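Local structure of glutathione peroxidase (Schistosoma mansoni, 2V1M) at residues A[79-83]-A[101-105]. The protein catalyses the reduction of hydrogen peroxide to water at the expense of glutathione, which is oxidised to its disulfide. Residues are numbered along the deposited sequence; the frame is centred on the assembly and turned at random.
Sequences EPWAE and FSKIK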
loop_
_atom_site.group_PDB
_atom_site.type_symbol
_atom_site.label_atom_id
_atom_site.label_comp_id
_atom_site.label_asym_id
_atom_site.label_seq_id
_atom_site.Cartn_x
_atom_site.Cartn_y
_atom_site.Cartn_z
ATOM N N GLU A 79 13.591 3.538 5.976
ATOM C CA GLU A 79 12.669 3.032 6.991
ATOM C C GLU A 79 13.449 2.204 8.015
ATOM O O GLU A 79 13.229 1.021 8.185
ATOM C CB GLU A 79 11.549 2.209 6.346
ATOM C CG GLU A 79 10.394 1.858 7.309
ATOM C CD GLU A 79 9.460 3.032 7.531
ATOM O OE1 GLU A 79 9.925 4.084 8.053
ATOM O OE2 GLU A 79 8.261 2.935 7.154
ATOM N N PRO A 80 14.410 2.850 8.726
ATOM C CA PRO A 80 15.265 2.081 9.644
ATOM C C PRO A 80 14.595 1.679 10.945
ATOM O O PRO A 80 15.103 0.759 11.623
ATOM C CB PRO A 80 16.446 3.041 9.906
ATOM C CG PRO A 80 15.763 4.415 9.806
ATOM C CD PRO A 80 14.835 4.257 8.623
ATOM N N TRP A 81 13.525 2.368 11.355
ATOM C CA TRP A 81 12.951 2.144 12.678
ATOM C C TRP A 81 12.162 0.833 12.725
ATOM O O TRP A 81 11.754 0.272 11.702
ATOM C CB TRP A 81 12.022 3.300 13.062
ATOM C CG TRP A 81 12.647 4.665 12.988
ATOM C CD1 TRP A 81 13.976 4.995 13.170
ATOM C CD2 TRP A 81 11.971 5.891 12.703
ATOM N NE1 TRP A 81 14.162 6.358 12.995
ATOM C CE2 TRP A 81 12.944 6.928 12.712
ATOM C CE3 TRP A 81 10.641 6.216 12.416
ATOM C CZ2 TRP A 81 12.610 8.263 12.435
ATOM C CZ3 TRP A 81 10.312 7.536 12.136
ATOM C CH2 TRP A 81 11.290 8.545 12.155
ATOM N N ALA A 82 11.928 0.366 13.948
ATOM C CA ALA A 82 11.057 -0.783 14.151
ATOM C C ALA A 82 9.592 -0.332 14.163
ATOM O O ALA A 82 9.261 0.872 14.222
ATOM C CB ALA A 82 11.430 -1.545 15.447
ATOM N N GLU A 83 8.704 -1.320 14.179
ATOM C CA GLU A 83 7.272 -1.083 13.978
ATOM C C GLU A 83 6.694 -0.126 15.008
ATOM O O GLU A 83 5.891 0.730 14.647
ATOM C CB GLU A 83 6.504 -2.411 14.007
ATOM C CG GLU A 83 6.629 -3.218 12.714
ATOM C CD GLU A 83 7.944 -3.935 12.450
ATOM O OE1 GLU A 83 8.852 -4.002 13.338
ATOM O OE2 GLU A 83 8.098 -4.491 11.321
ATOM N N PHE A 101 1.052 -1.832 8.328
ATOM C CA PHE A 101 1.610 -3.191 8.428
ATOM C C PHE A 101 3.019 -3.207 8.970
ATOM O O PHE A 101 3.694 -2.186 9.077
ATOM C CB PHE A 101 1.468 -3.906 7.071
ATOM C CG PHE A 101 -0.000 -4.111 6.720
ATOM C CD1 PHE A 101 -0.658 -5.269 7.130
ATOM C CD2 PHE A 101 -0.750 -3.081 6.119
ATOM C CE1 PHE A 101 -2.036 -5.447 6.893
ATOM C CE2 PHE A 101 -2.101 -3.237 5.907
ATOM C CZ PHE A 101 -2.759 -4.411 6.315
ATOM N N SER A 102 3.478 -4.405 9.347
ATOM C CA SER A 102 4.867 -4.596 9.671
ATOM C C SER A 102 5.753 -4.516 8.416
ATOM O O SER A 102 5.321 -4.697 7.267
ATOM C CB SER A 102 5.071 -5.950 10.384
ATOM O OG SER A 102 4.585 -5.924 11.716
ATOM N N LYS A 103 7.025 -4.236 8.683
ATOM C CA LYS A 103 8.012 -4.022 7.616
ATOM C C LYS A 103 8.232 -5.312 6.822
ATOM O O LYS A 103 8.297 -6.435 7.375
ATOM C CB LYS A 103 9.287 -3.467 8.259
ATOM C CG LYS A 103 10.378 -3.016 7.288
ATOM C CD LYS A 103 11.689 -2.716 7.995
ATOM C CE LYS A 103 11.534 -1.596 9.024
ATOM N NZ LYS A 103 12.854 -1.232 9.617
ATOM N N ILE A 104 8.344 -5.147 5.499
ATOM C CA ILE A 104 8.574 -6.220 4.552
ATOM C C ILE A 104 9.603 -5.779 3.526
ATOM O O ILE A 104 10.002 -4.596 3.438
ATOM C CB ILE A 104 7.278 -6.615 3.827
ATOM C CG1 ILE A 104 6.690 -5.429 3.050
ATOM C CG2 ILE A 104 6.275 -7.252 4.828
ATOM C CD1 ILE A 104 5.633 -5.828 2.003
ATOM N N LYS A 105 10.001 -6.733 2.696
ATOM C CA LYS A 105 10.724 -6.439 1.438
ATOM C C LYS A 105 9.703 -6.496 0.292
ATOM O O LYS A 105 8.727 -7.274 0.316
ATOM C CB LYS A 105 11.845 -7.442 1.216
ATOM C CG LYS A 105 12.978 -7.200 2.231
ATOM C CD LYS A 105 14.041 -8.298 2.136
ATOM C CE LYS A 105 15.195 -7.930 3.061
ATOM N NZ LYS A 105 16.351 -8.828 2.857
HETATM O O HOH W 1 8.844 -6.781 10.110
#
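Two loops at one edge of the thioredoxin-fold sheet of this peroxidase, one leading into helix 83-94 and the other leaving edge strand 99-100, are tied together by Lys103 and Glu83, a case of side chains bonding to the backbone of the opposite loop. With CG trans to the main-chain nitrogen (chi1 -173°), the side chain of Lys103 runs out extended, then turns at chi3 and, in the conformer described here, brings NZ into the loop 79-81. There NZ donates to Glu79 O at 2.7 Å and to Trp81 O at 2.8 Å; it lies close to the carbonyl plane of Glu79 but well above that of Trp81. In this conformer two carbonyls hold the ammonium, and NZ stays 6.0 Å from Glu83 OE2.

In this family's thioredoxin-like architecture, strands 65-71 and 99-100 run parallel and helix 83-94 connects them, so the contact joins the loop entering the helix to the loop leaving the strand. Glu83, in the first turn of the helix, reaches back: its OE2 accepts Lys103 N at 2.9 Å through the anti lone pair, in a nearly straight bond (164°). Water 1 donates to the same OE2 and to Lys103 O, bridging carboxylate and backbone. Glu83 CG packs 3.5 Å from Ser102 OG, which hydrogen-bonds to Asp18 O. Glu79 CG lies alongside Lys103 CE, whereas its OE1 turns to the backbone N of Cys41, two residues before Cys43, the probable active-site residue.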